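Local coordinates for protein putative kinase (Chloroflexus aurantiacus, PDB 2RHM) that is of unknown function but is probably a P-loop kinase that binds a nucleotide and transfers its phosphate, at residues B[4-9]-B[105-110]; B[34-39]-B[82-87]. All blocks are in the same frame, centred on the assembly; numbering follows the deposited sequence.

In the fold
Both contacts pair neighbouring strands of one five-stranded parallel sheet, ordered 33-35, 80-83, 6-12, 105-112 and 162-166, and their centres lie about 14 Å apart. Along the chain the segments come in the order 4-9, 34-39, 82-87, 105-110, so contact 2 falls within the span that contact 1 closes. Strands 80-83 and 6-12 are neighbours and join the two: Leu7 CD1 lies 3.7 Å from Met82 SE, and Ile9 packs on Phe86. Contact 1 builds the middle of the sheet, its centre about 12 Å from the centre of the chain; that of contact 2 lies about 4 Å from it, at the strand ends beside the probable P-loop that follows strand 6-12.

Contact 1: residues B[4-9]-B[105-110]; sequences TPALII and TPIQIR
The side chains of Leu7, Ile9, Pro106 and Gln108 project from one face of two parallel strands, those of Ala6, Ile8, Thr105 and Ile107 from the other. Five backbone hydrogen bonds join the strands, from Thr105 N to Pro5 O (2.9 Å) at one end to Ile109 N to Ile9 O (2.8 Å) at the other. Leu7 N reaches Thr105 O from 45° above the carbonyl plane, whereas the bonds accepted by Ile107 O and Ile9 O run nearly straight out from their carbonyls.

Ile9 makes the broadest contact on its face. Its CG1 branch stands beside the backbone N (chi1 -62°), and the CD1 at its end touches Pro106 CB at 4.1 Å, the two side chains lying side by side and pointing the same way. The other branch, CG2, meets Gln108 CG at 4.2 Å. The extended Gln108 chain then carries its amide away to the backbone N of Leu156, which bonds OE1. On the opposite face Ile8 CG1 lies 4.3 Å from Ile107 CB. At the solvent-exposed end Thr4 CG2 comes 3.7 Å from Thr105 OG1, the side chains crossing at about a right angle, and a water donating to Thr4 O is also hydrogen-bonded to Thr105 OG1.

Helix 18-29 packs on Ile8 and Ile109, helix 175-187 on Ala6, Ile107 and Ile109. Backbone bonds of Ala6 and Ile8 with Leu80 and Met82 set strand 6-12 between 80-83 and 105-112. The parallel strand order 2-3-1-4-5 is that of nucleotide-kinase-like P-loop proteins, and strand 6-12 leads into a probable Walker A loop.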
loop_
_atom_site.group_PDB
_atom_site.type_symbol
_atom_site.label_atom_id
_atom_site.label_comp_id
_atom_site.label_asym_id
_atom_site.label_seq_id
_atom_site.Cartn_x
_atom_site.Cartn_y
_atom_site.Cartn_z
ATOM N N THR B 4 -7.445 -17.290 9.783
ATOM C CA THR B 4 -7.564 -16.597 8.510
ATOM C C THR B 4 -7.925 -15.126 8.789
ATOM O O THR B 4 -8.825 -14.854 9.580
ATOM C CB THR B 4 -8.669 -17.235 7.664
ATOM O OG1 THR B 4 -8.406 -18.642 7.503
ATOM C CG2 THR B 4 -8.780 -16.546 6.288
ATOM N N PRO B 5 -7.210 -14.178 8.168
ATOM C CA PRO B 5 -7.552 -12.773 8.377
ATOM C C PRO B 5 -8.832 -12.359 7.695
ATOM O O PRO B 5 -9.250 -12.998 6.727
ATOM C CB PRO B 5 -6.375 -12.039 7.748
ATOM C CG PRO B 5 -5.892 -12.941 6.712
ATOM C CD PRO B 5 -6.037 -14.315 7.286
ATOM N N ALA B 6 -9.455 -11.298 8.196
ATOM C CA ALA B 6 -10.654 -10.763 7.570
ATOM C C ALA B 6 -10.288 -9.717 6.545
ATOM O O ALA B 6 -9.323 -8.966 6.719
ATOM C CB ALA B 6 -11.594 -10.149 8.611
ATOM N N LEU B 7 -11.067 -9.673 5.464
ATOM C CA LEU B 7 -10.933 -8.625 4.466
ATOM C C LEU B 7 -12.273 -7.904 4.439
ATOM O O LEU B 7 -13.286 -8.506 4.094
ATOM C CB LEU B 7 -10.599 -9.199 3.090
ATOM C CG LEU B 7 -10.656 -8.194 1.929
ATOM C CD1 LEU B 7 -9.773 -6.996 2.214
ATOM C CD2 LEU B 7 -10.250 -8.825 0.594
ATOM N N ILE B 8 -12.272 -6.640 4.868
ATOM C CA ILE B 8 -13.484 -5.844 4.954
ATOM C C ILE B 8 -13.551 -4.974 3.722
ATOM O O ILE B 8 -12.705 -4.107 3.532
ATOM C CB ILE B 8 -13.509 -4.994 6.253
ATOM C CG1 ILE B 8 -13.419 -5.929 7.477
ATOM C CG2 ILE B 8 -14.758 -4.134 6.296
ATOM C CD1 ILE B 8 -12.861 -5.253 8.683
ATOM N N ILE B 9 -14.551 -5.243 2.884
ATOM C CA ILE B 9 -14.731 -4.541 1.640
ATOM C C ILE B 9 -15.819 -3.495 1.817
ATOM O O ILE B 9 -16.954 -3.822 2.152
ATOM C CB ILE B 9 -15.122 -5.510 0.496
ATOM C CG1 ILE B 9 -14.007 -6.539 0.259
ATOM C CG2 ILE B 9 -15.471 -4.750 -0.795
ATOM C CD1 ILE B 9 -14.248 -7.860 0.976
ATOM N N THR B 105 -11.300 -13.991 4.885
ATOM C CA THR B 105 -12.718 -14.144 5.121
ATOM C C THR B 105 -13.369 -12.795 4.851
ATOM O O THR B 105 -13.090 -11.829 5.569
ATOM C CB THR B 105 -12.978 -14.531 6.586
ATOM O OG1 THR B 105 -12.345 -15.783 6.871
ATOM C CG2 THR B 105 -14.448 -14.676 6.828
ATOM N N PRO B 106 -14.245 -12.709 3.824
ATOM C CA PRO B 106 -14.837 -11.422 3.447
ATOM C C PRO B 106 -15.997 -10.944 4.309
ATOM O O PRO B 106 -16.840 -11.747 4.747
ATOM C CB PRO B 106 -15.335 -11.676 2.026
ATOM C CG PRO B 106 -15.747 -13.109 2.059
ATOM C CD PRO B 106 -14.740 -13.807 2.966
ATOM N N ILE B 107 -16.015 -9.634 4.549
ATOM C CA ILE B 107 -17.120 -8.946 5.200
ATOM C C ILE B 107 -17.344 -7.726 4.313
ATOM O O ILE B 107 -16.395 -7.021 4.012
ATOM C CB ILE B 107 -16.772 -8.494 6.613
ATOM C CG1 ILE B 107 -16.435 -9.710 7.497
ATOM C CG2 ILE B 107 -17.961 -7.702 7.210
ATOM C CD1 ILE B 107 -15.876 -9.330 8.859
ATOM N N GLN B 108 -18.573 -7.479 3.880
ATOM C CA GLN B 108 -18.822 -6.426 2.906
ATOM C C GLN B 108 -19.866 -5.423 3.370
ATOM O O GLN B 108 -20.905 -5.803 3.933
ATOM C CB GLN B 108 -19.230 -7.024 1.546
ATOM C CG GLN B 108 -19.287 -5.999 0.412
ATOM C CD GLN B 108 -19.492 -6.616 -0.987
ATOM O OE1 GLN B 108 -19.473 -5.895 -1.985
ATOM N NE2 GLN B 108 -19.676 -7.938 -1.059
ATOM N N ILE B 109 -19.521 -4.152 3.223
ATOM C CA ILE B 109 -20.437 -3.036 3.500
ATOM C C ILE B 109 -20.626 -2.233 2.218
ATOM O O ILE B 109 -19.651 -1.782 1.586
ATOM C CB ILE B 109 -19.931 -2.116 4.616
ATOM C CG1 ILE B 109 -19.664 -2.919 5.880
ATOM C CG2 ILE B 109 -20.959 -1.021 4.904
ATOM C CD1 ILE B 109 -19.136 -2.129 6.981
ATOM N N ARG B 110 -21.884 -2.107 1.811
ATOM C CA ARG B 110 -22.238 -1.373 0.619
ATOM C C ARG B 110 -22.953 -0.095 1.027
ATOM O O ARG B 110 -23.927 -0.130 1.767
ATOM C CB ARG B 110 -23.132 -2.181 -0.315
ATOM C CG ARG B 110 -23.639 -1.313 -1.449
ATOM C CD ARG B 110 -24.571 -2.016 -2.362
ATOM N NE ARG B 110 -25.783 -2.482 -1.695
ATOM C CZ ARG B 110 -26.860 -2.895 -2.345
ATOM N NH1 ARG B 110 -26.883 -2.877 -3.665
ATOM N NH2 ARG B 110 -27.931 -3.311 -1.678
HETATM O O HOH W 1 -11.471 -15.561 9.609
#

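Contact 2: residues B[34-39]-B[82-87]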
loop_
_atom_site.group_PDB
_atom_site.type_symbol
_atom_site.label_atom_id
_atom_site.label_comp_id
_atom_site.label_asym_id
_atom_site.label_seq_id
_atom_site.Cartn_x
_atom_site.Cartn_y
_atom_site.Cartn_z
ATOM N N LEU B 34 -6.897 0.661 2.931
ATOM C CA LEU B 34 -6.431 0.915 1.572
ATOM C C LEU B 34 -7.583 1.437 0.737
ATOM O O LEU B 34 -8.584 0.758 0.576
ATOM C CB LEU B 34 -5.874 -0.369 0.979
ATOM C CG LEU B 34 -4.900 -1.154 1.852
ATOM C CD1 LEU B 34 -4.575 -2.446 1.128
ATOM C CD2 LEU B 34 -3.634 -0.384 2.141
ATOM N N SER B 35 -7.466 2.658 0.233
ATOM C CA SER B 35 -8.531 3.333 -0.495
ATOM C C SER B 35 -8.084 3.646 -1.918
ATOM O O SER B 35 -7.005 4.207 -2.103
ATOM C CB SER B 35 -8.870 4.653 0.210
ATOM O OG SER B 35 -9.517 5.589 -0.670
ATOM N N LYS B 36 -8.902 3.326 -2.914
ATOM C CA LYS B 36 -8.502 3.574 -4.303
ATOM C C LYS B 36 -8.212 5.055 -4.514
ATOM O O LYS B 36 -7.170 5.419 -5.064
ATOM C CB LYS B 36 -9.559 3.097 -5.316
ATOM C CG LYS B 36 -9.154 3.380 -6.764
ATOM C CD LYS B 36 -10.265 3.074 -7.773
ATOM C CE LYS B 36 -11.389 4.061 -7.720
ATOM N NZ LYS B 36 -12.327 3.908 -8.883
ATOM N N ASP B 37 -9.123 5.914 -4.076
ATOM C CA ASP B 37 -8.966 7.344 -4.302
ATOM C C ASP B 37 -7.761 7.923 -3.556
ATOM O O ASP B 37 -7.065 8.796 -4.104
ATOM C CB ASP B 37 -10.259 8.096 -3.994
ATOM C CG ASP B 37 -11.275 8.034 -5.146
ATOM O OD1 ASP B 37 -10.977 7.536 -6.252
ATOM O OD2 ASP B 37 -12.393 8.529 -4.941
ATOM N N ALA B 38 -7.474 7.425 -2.359
ATOM C CA ALA B 38 -6.273 7.885 -1.630
ATOM C C ALA B 38 -4.994 7.531 -2.412
ATOM O O ALA B 38 -4.078 8.343 -2.517
ATOM C CB ALA B 38 -6.230 7.308 -0.213
ATOM N N PHE B 39 -4.956 6.331 -2.978
ATOM C CA PHE B 39 -3.831 5.875 -3.786
ATOM C C PHE B 39 -3.701 6.742 -5.058
ATOM O O PHE B 39 -2.593 7.120 -5.460
ATOM C CB PHE B 39 -4.015 4.390 -4.161
ATOM C CG PHE B 39 -3.589 3.409 -3.089
ATOM C CD1 PHE B 39 -3.766 3.665 -1.735
ATOM C CD2 PHE B 39 -3.080 2.181 -3.451
ATOM C CE1 PHE B 39 -3.368 2.734 -0.780
ATOM C CE2 PHE B 39 -2.675 1.257 -2.507
ATOM C CZ PHE B 39 -2.827 1.528 -1.177
HETATM N N MSE B 82 -10.532 -2.492 2.595
HETATM C CA MSE B 82 -10.327 -1.977 1.247
HETATM C C MSE B 82 -11.578 -1.193 0.854
HETATM O O MSE B 82 -12.691 -1.664 1.010
HETATM C CB MSE B 82 -10.083 -3.082 0.212
HETATM C CG MSE B 82 -8.808 -3.896 0.406
HETATM SE SE MSE B 82 -8.681 -5.353 -0.909
HETATM C CE MSE B 82 -8.991 -4.144 -2.438
ATOM N N GLU B 83 -11.366 -0.001 0.307
ATOM C CA GLU B 83 -12.475 0.858 -0.086
ATOM C C GLU B 83 -12.311 1.336 -1.517
ATOM O O GLU B 83 -11.257 1.870 -1.890
ATOM C CB GLU B 83 -12.569 2.045 0.868
ATOM C CG GLU B 83 -13.639 3.050 0.481
ATOM C CD GLU B 83 -13.113 4.142 -0.471
ATOM O OE1 GLU B 83 -12.162 4.875 -0.111
ATOM O OE2 GLU B 83 -13.667 4.279 -1.578
ATOM N N SER B 84 -13.359 1.131 -2.315
ATOM C CA SER B 84 -13.414 1.619 -3.689
ATOM C C SER B 84 -14.846 1.498 -4.190
ATOM O O SER B 84 -15.694 0.908 -3.523
ATOM C CB SER B 84 -12.518 0.775 -4.590
ATOM O OG SER B 84 -12.403 1.370 -5.877
ATOM N N ASN B 85 -15.112 2.042 -5.373
ATOM C CA ASN B 85 -16.370 1.756 -6.048
ATOM C C ASN B 85 -16.127 0.491 -6.884
ATOM O O ASN B 85 -15.947 0.544 -8.090
ATOM C CB ASN B 85 -16.877 2.953 -6.863
ATOM C CG ASN B 85 -15.893 3.448 -7.892
ATOM O OD1 ASN B 85 -14.684 3.530 -7.640
ATOM N ND2 ASN B 85 -16.420 3.841 -9.063
ATOM N N PHE B 86 -16.117 -0.652 -6.205
ATOM C CA PHE B 86 -15.771 -1.921 -6.849
ATOM C C PHE B 86 -16.772 -2.325 -7.934
ATOM O O PHE B 86 -17.989 -2.078 -7.819
ATOM C CB PHE B 86 -15.659 -3.042 -5.823
ATOM C CG PHE B 86 -14.517 -2.898 -4.874
ATOM C CD1 PHE B 86 -13.233 -3.240 -5.265
ATOM C CD2 PHE B 86 -14.712 -2.435 -3.581
ATOM C CE1 PHE B 86 -12.168 -3.141 -4.379
ATOM C CE2 PHE B 86 -13.653 -2.320 -2.701
ATOM C CZ PHE B 86 -12.387 -2.665 -3.098
ATOM N N ARG B 87 -16.252 -2.970 -8.978
ATOM C CA ARG B 87 -17.054 -3.406 -10.116
ATOM C C ARG B 87 -17.139 -4.917 -10.125
ATOM O O ARG B 87 -16.111 -5.588 -10.125
ATOM C CB ARG B 87 -16.381 -3.027 -11.412
ATOM C CG ARG B 87 -16.354 -1.581 -11.733
ATOM C CD ARG B 87 -15.666 -1.384 -13.063
ATOM N NE ARG B 87 -16.478 -1.915 -14.160
ATOM C CZ ARG B 87 -17.537 -1.294 -14.683
ATOM N NH1 ARG B 87 -17.933 -0.103 -14.233
ATOM N NH2 ARG B 87 -18.212 -1.859 -15.674
HETATM O O HOH W 2 -13.223 0.619 -8.471
HETATM O O HOH W 3 -11.940 5.049 -3.578
#
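Leu34 and Ser35 pair in parallel with Met82 and Glu83: Glu83 N donates to Leu34 O, and Lys36 N donates to Glu83 O at 3.0 Å, almost in line with the carbonyl.

Ser35 OG does two jobs. It donates to Glu83 OE1 at 2.8 Å, meeting the syn side of the carboxylate from 32° out of its plane, and it accepts from Ala38 N, capping helix 36-47 as its N-cap. The Glu83 chain bends at chi2 (-89°), and the carboxylate at its end is gripped on both oxygens. OE2 takes a 2.8 Å bond from a water that in turn accepts from Asp37 N in the first turn of the helix, and it also forms a salt bridge with Lys18 of the probable Walker A motif. Together these contacts fix the carboxylate's orientation.

Lys36 runs beside Ser84, its CD 3.3 Å from Ser84 OG, then bends at chi3 (72°). Its NZ donates to Asn85 OD1 at 2.7 Å, in the amide plane and on a lone pair. A water bound to Ser84 OG and Asn85 O accepts only a weak bond from NZ. A leucine in place of Lys36 would probably leave Asn85 OD1 without its charged donor and the asparagine amide less firmly held.

Ser84 CB sits 3.7 Å over the centre of the Phe86 ring, which also touches Met95 of helix 88-101. Asp37 forms a salt bridge with Arg131, a residue of the benzoic acid pocket. These strand ends lie where a parallel P-loop sheet is expected to hold its nucleotide. Helix 52-75 packs on Leu34, Lys36 and Phe39, whose ring meets that of His68 of the second subunit with the planes nearly perpendicular. Strand 80-83 is flanked by 33-35 on one edge and by 6-12 on the other.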